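Local coordinates for UDP-N-Acetylenolpyruvylglucosamine Reductase (Thermus caldophilus, PDB 2GQT), which probably reduces enolpyruvyl-UDP-N-acetylglucosamine to UDP-N-acetylmuramate with NADPH through its bound FAD, a step of peptidoglycan biosynthesis in cell wall formation, at residues 14-22 with 236-247; 43-54 with 260-268. All blocks are in the same frame, centred on the assembly; numbering follows the deposited sequence.

Contact 1 of 2, residues 14-22 with 236-247; sequences YTTLGVGGP and IVNLGQARAKDV
Leu17 and Val19 carry this contact, in which the ST-motif loop joining strands 5-10 and 22-28 packs against the connection from strand 236-238 into helix 244-257. Val19 straddles the start of the helix. Its CG1 branch lies 3.3 Å from Ala242 O and also meets Ala242 CB, whereas CG2 packs on Ala244 CB at 3.9 Å. The first torsion separates these roles: with CG1 anti to the carbonyl carbon (chi1 -53°), CG2 falls between the backbone N and the carbonyl carbon, from where it meets Ala244. Leu17 divides its two methyl groups similarly, CD1 approaching Ile236 O on the strand and CD2 coming within 4.3 Å of Val247 CG1 on the first turn of the helix. Leu52, from strand 51-53, touches Leu17, Val19 and Val247, so the apolar seam continues onto that strand. Asn238 enters from the strand end, its CB 3.3 Å from Leu17 O. In the ST motif Thr15 OG1 accepts from Gly18 N; the same hydroxyl donates to Val19 O. At the helix start, Arg243 occupies the N-cap position, and its backbone N-H is accepted by Asp246 OD2 on the anti side, 23° out of the carboxylate plane. One water bridges the two backbones, 2.8 Å from Gly18 O and from Ala242 O; having more acceptors around it than protons, it need not donate to both at once.

Contact 2 of 2, residues 43-54 with 260-268; sequences RVLGNGSNLLVL and LELEWEVWP. With FAD (flavin-adenine dinucleotide), chain C.
A two-stranded parallel ladder, strand 51-53 beside the C-terminal strand 265-267, borders the FAD site, and Trp267 is the side chain it buries most. Four backbone bonds set the register: Glu265 N to Asn50 O, Leu52 N to Glu265 O (2.9 Å), Trp267 N to Leu52 O, and Leu54 N to Trp267 O. Leu51, Val53, Glu265 and Trp267 project from one face; on the other, Leu52 CD2 packs against Trp264 CE3 at 3.8 Å. The Trp267 indole is sandwiched. Arg43 CD sits over the centre of its six-membered ring, 3.8 Å from the centroid, and Leu51 CD1 makes a CH-pi contact with the opposite face. Because the Arg43 chain is extended from CG to NE, its guanidinium reaches the five-membered ring in a cation-pi contact, the planes 50° apart. Arg43 NH2 donates to the terminal carboxylate at Pro268 O (3.1 Å), on a lone pair in the carbonyl plane, while NE pairs with Glu60. In its ring plane, Trp267 NE1 donates to Glu265 OE2 (3.1 Å) from above the carboxylate plane, consistent with holding the group whose OE1 accepts from FAD O3B (2.5 Å). Replacing Trp267 by an alanine would probably open a gap between Arg43 and Leu51 and leave Glu265 without this donor. FAD O2B donates to Val44 O, and the backbone N-H groups of Gly46 to Asn50 bind the two phosphates, a glycine-containing pyrophosphate loop as in FAD-binding domains of the PCMH type.

From the N terminus, the chain passes through 14-22, then 43-54, and returns much later through 236-247 and 260-268. Contact 1 therefore closes a loop of 213 residues and contact 2 one of 205, and the two cross, their segments alternating along the chain. Both fasten the C-terminal part to the N-terminal FAD-binding region: contact 1 through the entry to helix 244-257, contact 2 through the strand that follows this helix. Their centres lie 11 Å apart, and the two N-terminal segments probably bond directly, Thr16 N to Gly48 O and Gly21 N to Leu54 O, both at 3.0 Å. Ala244 CB also packs on Val53 O, joining the contacts from the helix side.

Contact 1 of 2, residues 14-22 with 236-247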
loop_
_atom_site.group_PDB
_atom_site.type_symbol
_atom_site.label_atom_id
_atom_site.label_comp_id
_atom_site.label_asym_id
_atom_site.label_seq_id
_atom_site.Cartn_x
_atom_site.Cartn_y
_atom_site.Cartn_z
ATOM N N TYR A 14 -0.322 9.778 -8.862
ATOM C CA TYR A 14 -0.618 9.437 -7.460
ATOM C C TYR A 14 -0.435 7.965 -7.161
ATOM O O TYR A 14 -0.924 7.468 -6.148
ATOM C CB TYR A 14 -2.048 9.831 -7.112
ATOM C CG TYR A 14 -2.235 11.317 -7.045
ATOM C CD1 TYR A 14 -2.469 12.051 -8.198
ATOM C CD2 TYR A 14 -2.169 11.995 -5.830
ATOM C CE1 TYR A 14 -2.629 13.420 -8.154
ATOM C CE2 TYR A 14 -2.331 13.368 -5.774
ATOM C CZ TYR A 14 -2.560 14.071 -6.943
ATOM O OH TYR A 14 -2.726 15.434 -6.914
ATOM N N THR A 15 0.245 7.264 -8.058
ATOM C CA THR A 15 0.519 5.849 -7.875
ATOM C C THR A 15 1.990 5.621 -8.118
ATOM O O THR A 15 2.617 6.300 -8.949
ATOM C CB THR A 15 -0.325 4.950 -8.811
ATOM O OG1 THR A 15 -0.070 5.284 -10.186
ATOM C CG2 THR A 15 -1.814 5.082 -8.507
ATOM N N THR A 16 2.552 4.667 -7.387
ATOM C CA THR A 16 3.971 4.400 -7.525
ATOM C C THR A 16 4.286 3.817 -8.918
ATOM O O THR A 16 5.356 4.079 -9.471
ATOM C CB THR A 16 4.509 3.554 -6.353
ATOM O OG1 THR A 16 3.751 2.354 -6.238
ATOM C CG2 THR A 16 4.417 4.330 -5.039
ATOM N N LEU A 17 3.341 3.080 -9.503
ATOM C CA LEU A 17 3.475 2.574 -10.875
ATOM C C LEU A 17 3.486 3.678 -11.949
ATOM O O LEU A 17 4.133 3.538 -12.985
ATOM C CB LEU A 17 2.379 1.548 -11.174
ATOM C CG LEU A 17 2.440 0.778 -12.491
ATOM C CD1 LEU A 17 3.793 0.099 -12.676
ATOM C CD2 LEU A 17 1.325 -0.240 -12.540
ATOM N N GLY A 18 2.756 4.763 -11.713
ATOM C CA GLY A 18 2.765 5.905 -12.631
ATOM C C GLY A 18 1.835 5.767 -13.817
ATOM O O GLY A 18 2.087 6.350 -14.878
ATOM N N VAL A 19 0.762 5.002 -13.641
ATOM C CA VAL A 19 -0.301 4.897 -14.637
ATOM C C VAL A 19 -1.628 5.190 -13.955
ATOM O O VAL A 19 -1.783 4.998 -12.741
ATOM C CB VAL A 19 -0.351 3.508 -15.373
ATOM C CG1 VAL A 19 0.999 3.159 -15.966
ATOM C CG2 VAL A 19 -0.836 2.400 -14.449
ATOM N N GLY A 20 -2.574 5.689 -14.736
ATOM C CA GLY A 20 -3.906 5.921 -14.224
ATOM C C GLY A 20 -4.555 7.155 -14.794
ATOM O O GLY A 20 -3.939 8.219 -14.872
ATOM N N GLY A 21 -5.815 6.998 -15.176
ATOM C CA GLY A 21 -6.587 8.067 -15.782
ATOM C C GLY A 21 -7.232 9.019 -14.794
ATOM O O GLY A 21 -6.859 9.059 -13.601
ATOM N N PRO A 22 -8.202 9.819 -15.287
ATOM C CA PRO A 22 -8.810 10.906 -14.507
ATOM C C PRO A 22 -9.616 10.466 -13.292
ATOM O O PRO A 22 -10.265 9.420 -13.307
ATOM C CB PRO A 22 -9.748 11.593 -15.515
ATOM C CG PRO A 22 -9.327 11.118 -16.843
ATOM C CD PRO A 22 -8.756 9.753 -16.651
ATOM N N ILE A 236 6.922 -5.462 -12.371
ATOM C CA ILE A 236 6.713 -4.808 -13.650
ATOM C C ILE A 236 7.027 -3.341 -13.461
ATOM O O ILE A 236 6.507 -2.671 -12.549
ATOM C CB ILE A 236 5.291 -5.023 -14.202
ATOM C CG1 ILE A 236 5.123 -6.496 -14.588
ATOM C CG2 ILE A 236 5.017 -4.086 -15.394
ATOM C CD1 ILE A 236 3.682 -6.944 -14.811
ATOM N N VAL A 237 7.900 -2.838 -14.313
ATOM C CA VAL A 237 8.343 -1.471 -14.188
ATOM C C VAL A 237 7.875 -0.598 -15.357
ATOM O O VAL A 237 7.639 -1.077 -16.481
ATOM C CB VAL A 237 9.876 -1.408 -13.965
ATOM C CG1 VAL A 237 10.267 -2.156 -12.679
ATOM C CG2 VAL A 237 10.618 -1.985 -15.161
ATOM N N ASN A 238 7.717 0.687 -15.057
ATOM C CA ASN A 238 7.294 1.703 -16.004
ATOM C C ASN A 238 8.531 2.462 -16.471
ATOM O O ASN A 238 9.144 3.192 -15.696
ATOM C CB ASN A 238 6.291 2.633 -15.296
ATOM C CG ASN A 238 5.730 3.733 -16.192
ATOM O OD1 ASN A 238 4.808 4.450 -15.790
ATOM N ND2 ASN A 238 6.280 3.887 -17.390
ATOM N N LEU A 239 8.904 2.266 -17.734
ATOM C CA LEU A 239 10.133 2.850 -18.285
ATOM C C LEU A 239 9.979 4.314 -18.703
ATOM O O LEU A 239 10.951 4.953 -19.112
ATOM C CB LEU A 239 10.654 2.009 -19.453
ATOM C CG LEU A 239 11.082 0.574 -19.115
ATOM C CD1 LEU A 239 11.410 -0.184 -20.379
ATOM C CD2 LEU A 239 12.274 0.533 -18.172
ATOM N N GLY A 240 8.768 4.849 -18.598
ATOM C CA GLY A 240 8.559 6.265 -18.880
ATOM C C GLY A 240 7.109 6.662 -19.019
ATOM O O GLY A 240 6.567 7.358 -18.159
ATOM N N GLN A 241 6.479 6.225 -20.103
ATOM C CA GLN A 241 5.104 6.612 -20.385
ATOM C C GLN A 241 4.208 5.399 -20.602
ATOM O O GLN A 241 3.345 5.403 -21.482
ATOM C CB GLN A 241 5.049 7.558 -21.593
ATOM C CG GLN A 241 5.590 8.962 -21.327
ATOM C CD GLN A 241 5.248 9.943 -22.431
ATOM O OE1 GLN A 241 4.644 10.985 -22.180
ATOM N NE2 GLN A 241 5.628 9.612 -23.661
ATOM N N ALA A 242 4.400 4.364 -19.781
ATOM C CA ALA A 242 3.548 3.182 -19.854
ATOM C C ALA A 242 2.091 3.581 -19.690
ATOM O O ALA A 242 1.759 4.478 -18.904
ATOM C CB ALA A 242 3.933 2.156 -18.793
ATOM N N ARG A 243 1.228 2.930 -20.459
ATOM C CA ARG A 243 -0.199 3.003 -20.228
ATOM C C ARG A 243 -0.605 1.773 -19.437
ATOM O O ARG A 243 0.055 0.728 -19.527
ATOM C CB ARG A 243 -0.959 3.046 -21.551
ATOM C CG ARG A 243 -0.703 4.296 -22.390
ATOM C CD ARG A 243 0.320 4.049 -23.487
ATOM N NE ARG A 243 -0.216 3.209 -24.561
ATOM C CZ ARG A 243 -0.848 3.672 -25.640
ATOM N NH1 ARG A 243 -1.036 4.976 -25.807
ATOM N NH2 ARG A 243 -1.298 2.827 -26.558
ATOM N N ALA A 244 -1.684 1.886 -18.667
ATOM C CA ALA A 244 -2.200 0.738 -17.925
ATOM C C ALA A 244 -2.509 -0.436 -18.852
ATOM O O ALA A 244 -2.334 -1.590 -18.467
ATOM C CB ALA A 244 -3.425 1.116 -17.109
ATOM N N LYS A 245 -2.948 -0.133 -20.076
ATOM C CA LYS A 245 -3.221 -1.154 -21.093
ATOM C C LYS A 245 -1.997 -2.033 -21.370
ATOM O O LYS A 245 -2.118 -3.250 -21.545
ATOM C CB LYS A 245 -3.722 -0.481 -22.379
ATOM C CG LYS A 245 -3.659 -1.329 -23.630
ATOM C CD LYS A 245 -4.322 -0.635 -24.796
ATOM C CE LYS A 245 -3.512 0.533 -25.315
ATOM N NZ LYS A 245 -4.000 0.919 -26.672
ATOM N N ASP A 246 -0.829 -1.398 -21.403
ATOM C CA ASP A 246 0.442 -2.091 -21.626
ATOM C C ASP A 246 0.787 -2.994 -20.454
ATOM O O ASP A 246 1.227 -4.125 -20.646
ATOM C CB ASP A 246 1.581 -1.094 -21.805
ATOM C CG ASP A 246 1.327 -0.113 -22.914
ATOM O OD1 ASP A 246 0.936 -0.559 -24.010
ATOM O OD2 ASP A 246 1.533 1.102 -22.687
ATOM N N VAL A 247 0.603 -2.477 -19.243
ATOM C CA VAL A 247 0.821 -3.260 -18.034
ATOM C C VAL A 247 -0.095 -4.492 -18.027
ATOM O O VAL A 247 0.375 -5.603 -17.769
ATOM C CB VAL A 247 0.607 -2.410 -16.763
ATOM C CG1 VAL A 247 0.745 -3.282 -15.526
ATOM C CG2 VAL A 247 1.591 -1.249 -16.732
HETATM O O HOH W 1 3.202 6.345 -17.403
#

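Contact 2 of 2, residues 43-54 with 260-268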
loop_
_atom_site.group_PDB
_atom_site.type_symbol
_atom_site.label_atom_id
_atom_site.label_comp_id
_atom_site.label_asym_id
_atom_site.label_seq_id
_atom_site.Cartn_x
_atom_site.Cartn_y
_atom_site.Cartn_z
ATOM N N ARG A 43 -13.894 6.045 -3.099
ATOM C CA ARG A 43 -12.784 5.134 -2.862
ATOM C C ARG A 43 -11.776 5.897 -2.006
ATOM O O ARG A 43 -11.783 7.128 -1.997
ATOM C CB ARG A 43 -12.113 4.752 -4.180
ATOM C CG ARG A 43 -13.017 4.070 -5.193
ATOM C CD ARG A 43 -12.253 3.807 -6.469
ATOM N NE ARG A 43 -13.131 3.365 -7.545
ATOM C CZ ARG A 43 -13.170 2.132 -8.034
ATOM N NH1 ARG A 43 -12.371 1.182 -7.562
ATOM N NH2 ARG A 43 -14.013 1.856 -9.015
ATOM N N VAL A 44 -10.920 5.181 -1.283
ATOM C CA VAL A 44 -9.848 5.825 -0.521
ATOM C C VAL A 44 -8.512 5.530 -1.192
ATOM O O VAL A 44 -8.200 4.384 -1.543
ATOM C CB VAL A 44 -9.807 5.367 0.954
ATOM C CG1 VAL A 44 -8.760 6.157 1.739
ATOM C CG2 VAL A 44 -11.162 5.518 1.596
ATOM N N LEU A 45 -7.730 6.584 -1.385
ATOM C CA LEU A 45 -6.391 6.459 -1.928
ATOM C C LEU A 45 -5.368 6.662 -0.824
ATOM O O LEU A 45 -5.407 7.689 -0.124
ATOM C CB LEU A 45 -6.185 7.497 -3.032
ATOM C CG LEU A 45 -4.798 7.678 -3.644
ATOM C CD1 LEU A 45 -4.371 6.453 -4.447
ATOM C CD2 LEU A 45 -4.793 8.939 -4.491
ATOM N N GLY A 46 -4.462 5.696 -0.666
ATOM C CA GLY A 46 -3.331 5.835 0.252
ATOM C C GLY A 46 -2.144 6.358 -0.536
ATOM O O GLY A 46 -2.270 7.321 -1.292
ATOM N N ASN A 47 -0.997 5.698 -0.396
ATOM C CA ASN A 47 0.182 6.092 -1.157
ATOM C C ASN A 47 0.199 5.566 -2.597
ATOM O O ASN A 47 1.163 5.788 -3.324
ATOM C CB ASN A 47 1.464 5.698 -0.427
ATOM C CG ASN A 47 2.655 6.532 -0.857
ATOM O OD1 ASN A 47 2.545 7.750 -1.039
ATOM N ND2 ASN A 47 3.799 5.880 -1.006
ATOM N N GLY A 48 -0.865 4.877 -3.009
ATOM C CA GLY A 48 -0.973 4.387 -4.376
ATOM C C GLY A 48 0.055 3.330 -4.742
ATOM O O GLY A 48 0.369 3.192 -5.928
ATOM N N SER A 49 0.568 2.580 -3.753
ATOM C CA SER A 49 1.644 1.629 -4.001
ATOM C C SER A 49 1.179 0.208 -4.285
ATOM O O SER A 49 2.003 -0.639 -4.607
ATOM C CB SER A 49 2.680 1.640 -2.864
ATOM O OG SER A 49 2.155 1.127 -1.643
ATOM N N ASN A 50 -0.122 -0.064 -4.173
ATOM C CA ASN A 50 -0.639 -1.367 -4.608
ATOM C C ASN A 50 -1.682 -1.284 -5.721
ATOM O O ASN A 50 -2.343 -2.287 -6.028
ATOM C CB ASN A 50 -1.184 -2.197 -3.438
ATOM C CG ASN A 50 -1.346 -3.677 -3.801
ATOM O OD1 ASN A 50 -2.399 -4.279 -3.580
ATOM N ND2 ASN A 50 -0.315 -4.250 -4.405
ATOM N N LEU A 51 -1.800 -0.113 -6.344
ATOM C CA LEU A 51 -2.853 0.126 -7.333
ATOM C C LEU A 51 -2.375 0.093 -8.769
ATOM O O LEU A 51 -1.380 0.735 -9.122
ATOM C CB LEU A 51 -3.523 1.483 -7.097
ATOM C CG LEU A 51 -4.262 1.638 -5.764
ATOM C CD1 LEU A 51 -4.816 3.038 -5.638
ATOM C CD2 LEU A 51 -5.379 0.625 -5.602
ATOM N N LEU A 52 -3.114 -0.650 -9.582
ATOM C CA LEU A 52 -3.043 -0.534 -11.031
ATOM C C LEU A 52 -4.317 0.186 -11.488
ATOM O O LEU A 52 -5.393 -0.392 -11.507
ATOM C CB LEU A 52 -2.930 -1.921 -11.676
ATOM C CG LEU A 52 -3.038 -2.008 -13.201
ATOM C CD1 LEU A 52 -2.087 -1.049 -13.886
ATOM C CD2 LEU A 52 -2.817 -3.431 -13.682
ATOM N N VAL A 53 -4.190 1.466 -11.807
ATOM C CA VAL A 53 -5.343 2.269 -12.196
ATOM C C VAL A 53 -5.396 2.327 -13.704
ATOM O O VAL A 53 -4.415 2.684 -14.348
ATOM C CB VAL A 53 -5.289 3.688 -11.592
ATOM C CG1 VAL A 53 -6.528 4.483 -12.013
ATOM C CG2 VAL A 53 -5.184 3.609 -10.070
ATOM N N LEU A 54 -6.546 1.953 -14.256
ATOM C CA LEU A 54 -6.717 1.888 -15.699
ATOM C C LEU A 54 -6.752 3.276 -16.330
ATOM O O LEU A 54 -6.954 4.293 -15.647
ATOM C CB LEU A 54 -7.917 1.001 -16.069
ATOM C CG LEU A 54 -7.777 -0.456 -15.580
ATOM C CD1 LEU A 54 -8.769 -1.378 -16.242
ATOM C CD2 LEU A 54 -6.359 -1.007 -15.758
ATOM N N LEU A 260 -0.616 -17.503 -12.288
ATOM C CA LEU A 260 -0.415 -16.532 -11.212
ATOM C C LEU A 260 -1.579 -15.550 -11.123
ATOM O O LEU A 260 -2.130 -15.137 -12.146
ATOM C CB LEU A 260 0.893 -15.767 -11.430
ATOM C CG LEU A 260 2.216 -16.542 -11.362
ATOM C CD1 LEU A 260 3.381 -15.659 -11.764
ATOM C CD2 LEU A 260 2.442 -17.121 -9.974
ATOM N N GLU A 261 -1.947 -15.184 -9.893
ATOM C CA GLU A 261 -2.976 -14.172 -9.647
ATOM C C GLU A 261 -2.305 -12.855 -9.270
ATOM O O GLU A 261 -1.246 -12.851 -8.637
ATOM C CB GLU A 261 -3.950 -14.617 -8.540
ATOM C CG GLU A 261 -4.843 -15.818 -8.896
ATOM C CD GLU A 261 -5.871 -15.517 -9.985
ATOM O OE1 GLU A 261 -6.457 -14.411 -9.989
ATOM O OE2 GLU A 261 -6.104 -16.400 -10.842
ATOM N N LEU A 262 -2.927 -11.743 -9.658
ATOM C CA LEU A 262 -2.418 -10.413 -9.329
ATOM C C LEU A 262 -2.462 -10.119 -7.841
ATOM O O LEU A 262 -3.452 -10.418 -7.165
ATOM C CB LEU A 262 -3.218 -9.334 -10.049
ATOM C CG LEU A 262 -2.830 -8.962 -11.472
ATOM C CD1 LEU A 262 -3.741 -7.843 -11.944
ATOM C CD2 LEU A 262 -1.367 -8.532 -11.550
ATOM N N GLU A 263 -1.386 -9.528 -7.346
ATOM C CA GLU A 263 -1.348 -8.969 -5.998
ATOM C C GLU A 263 -1.922 -7.543 -6.022
ATOM O O GLU A 263 -2.588 -7.117 -5.073
ATOM C CB GLU A 263 0.088 -8.982 -5.472
ATOM C CG GLU A 263 0.295 -8.378 -4.084
ATOM C CD GLU A 263 -0.208 -9.252 -2.937
ATOM O OE1 GLU A 263 -0.879 -10.271 -3.181
ATOM O OE2 GLU A 263 0.058 -8.902 -1.768
ATOM N N TRP A 264 -1.673 -6.816 -7.113
ATOM C CA TRP A 264 -2.217 -5.467 -7.267
ATOM C C TRP A 264 -3.724 -5.466 -7.278
ATOM O O TRP A 264 -4.353 -6.413 -7.750
ATOM C CB TRP A 264 -1.810 -4.832 -8.587
ATOM C CG TRP A 264 -0.381 -4.678 -8.813
ATOM C CD1 TRP A 264 0.589 -4.432 -7.887
ATOM C CD2 TRP A 264 0.266 -4.714 -10.080
ATOM N NE1 TRP A 264 1.815 -4.337 -8.507
ATOM C CE2 TRP A 264 1.638 -4.495 -9.858
ATOM C CE3 TRP A 264 -0.188 -4.920 -11.389
ATOM C CZ2 TRP A 264 2.565 -4.486 -10.893
ATOM C CZ3 TRP A 264 0.729 -4.905 -12.415
ATOM C CH2 TRP A 264 2.089 -4.682 -12.165
ATOM N N GLU A 265 -4.295 -4.372 -6.799
ATOM C CA GLU A 265 -5.701 -4.104 -6.989
ATOM C C GLU A 265 -5.874 -3.204 -8.195
ATOM O O GLU A 265 -5.162 -2.205 -8.338
ATOM C CB GLU A 265 -6.252 -3.412 -5.762
ATOM C CG GLU A 265 -7.721 -3.064 -5.860
ATOM C CD GLU A 265 -8.246 -2.415 -4.600
ATOM O OE1 GLU A 265 -7.556 -2.471 -3.559
ATOM O OE2 GLU A 265 -9.358 -1.853 -4.657
ATOM N N VAL A 266 -6.822 -3.565 -9.053
ATOM C CA VAL A 266 -7.139 -2.811 -10.255
ATOM C C VAL A 266 -8.318 -1.870 -9.984
ATOM O O VAL A 266 -9.333 -2.278 -9.422
ATOM C CB VAL A 266 -7.463 -3.746 -11.453
ATOM C CG1 VAL A 266 -7.843 -2.935 -12.681
ATOM C CG2 VAL A 266 -6.279 -4.664 -11.761
ATOM N N TRP A 267 -8.149 -0.606 -10.367
ATOM C CA TRP A 267 -9.218 0.390 -10.382
ATOM C C TRP A 267 -9.477 0.754 -11.842
ATOM O O TRP A 267 -8.530 0.919 -12.596
ATOM C CB TRP A 267 -8.754 1.649 -9.655
ATOM C CG TRP A 267 -8.801 1.600 -8.165
ATOM C CD1 TRP A 267 -8.973 0.500 -7.365
ATOM C CD2 TRP A 267 -8.628 2.714 -7.285
ATOM N NE1 TRP A 267 -8.951 0.875 -6.042
ATOM C CE2 TRP A 267 -8.736 2.228 -5.967
ATOM C CE3 TRP A 267 -8.406 4.083 -7.489
ATOM C CZ2 TRP A 267 -8.620 3.066 -4.850
ATOM C CZ3 TRP A 267 -8.301 4.916 -6.382
ATOM C CH2 TRP A 267 -8.409 4.403 -5.079
ATOM N N PRO A 268 -10.755 0.911 -12.251
ATOM C CA PRO A 268 -11.973 0.787 -11.452
ATOM C C PRO A 268 -12.295 -0.653 -11.089
ATOM O O PRO A 268 -13.146 -0.889 -10.234
ATOM C CB PRO A 268 -13.060 1.360 -12.371
ATOM C CG PRO A 268 -12.554 1.200 -13.727
ATOM C CD PRO A 268 -11.054 1.262 -13.654
ATOM O OXT PRO A 268 -11.706 -1.600 -11.616
HETATM P PA FAD C . -2.948 2.156 -1.916
HETATM O O1A FAD C . -2.172 1.463 -2.957
HETATM O O2A FAD C . -3.202 3.611 -2.021
HETATM O O5B FAD C . -4.352 1.451 -1.698
HETATM C C5B FAD C . -4.408 0.027 -1.549
HETATM C C4B FAD C . -5.760 -0.381 -1.008
HETATM O O4B FAD C . -5.904 0.157 0.323
HETATM C C3B FAD C . -6.952 0.148 -1.818
HETATM O O3B FAD C . -8.009 -0.807 -1.709
HETATM C C2B FAD C . -7.313 1.424 -1.067
HETATM O O2B FAD C . -8.678 1.794 -1.258
HETATM C C1B FAD C . -7.095 0.982 0.365
HETATM N N9A FAD C . -6.853 2.069 1.336
HETATM C C8A FAD C . -5.854 2.966 1.309
HETATM N N7A FAD C . -5.962 3.767 2.372
HETATM C C5A FAD C . -7.014 3.362 3.092
HETATM C C6A FAD C . -7.635 3.797 4.269
HETATM N N6A FAD C . -7.180 4.829 4.992
HETATM N N1A FAD C . -8.723 3.130 4.704
HETATM C C2A FAD C . -9.219 2.090 4.019
HETATM N N3A FAD C . -8.678 1.645 2.888
HETATM C C4A FAD C . -7.586 2.281 2.423
HETATM N N1 FAD C . 3.284 -4.955 0.309
HETATM C C2 FAD C . 3.540 -5.857 1.320
HETATM O O2 FAD C . 2.610 -6.383 1.915
HETATM N N3 FAD C . 4.854 -6.187 1.641
HETATM C C4 FAD C . 5.933 -5.609 0.984
HETATM O O4 FAD C . 7.085 -5.919 1.304
HETATM C C4X FAD C . 5.665 -4.690 -0.029
HETATM N N5 FAD C . 6.716 -4.095 -0.721
HETATM C C5X FAD C . 6.437 -3.124 -1.692
HETATM C C6 FAD C . 7.498 -2.483 -2.331
HETATM C C7 FAD C . 7.261 -1.504 -3.291
HETATM C C7M FAD C . 8.444 -0.804 -3.971
HETATM C C8 FAD C . 5.941 -1.173 -3.616
HETATM C C8M FAD C . 5.657 -0.100 -4.677
HETATM C C9 FAD C . 4.882 -1.821 -2.984
HETATM C C9A FAD C . 5.114 -2.799 -2.017
HETATM N N10 FAD C . 4.055 -3.459 -1.370
HETATM C C10 FAD C . 4.343 -4.373 -0.359
HETATM C "C1'" FAD C . 2.635 -3.230 -1.746
HETATM C "C2'" FAD C . 2.025 -2.017 -1.026
HETATM O "O2'" FAD C . 3.057 -1.143 -0.528
HETATM C "C3'" FAD C . 1.130 -2.422 0.146
HETATM O "O3'" FAD C . 0.028 -3.205 -0.334
HETATM C "C4'" FAD C . 0.627 -1.201 0.927
HETATM O "O4'" FAD C . -0.013 -1.640 2.126
HETATM C "C5'" FAD C . -0.342 -0.327 0.134
HETATM O "O5'" FAD C . -0.555 0.857 0.904
HETATM P P FAD C . -0.885 2.230 0.160
HETATM O O1P FAD C . -1.096 3.237 1.218
HETATM O O2P FAD C . 0.076 2.508 -0.928
HETATM O O3P FAD C . -2.319 1.843 -0.451
#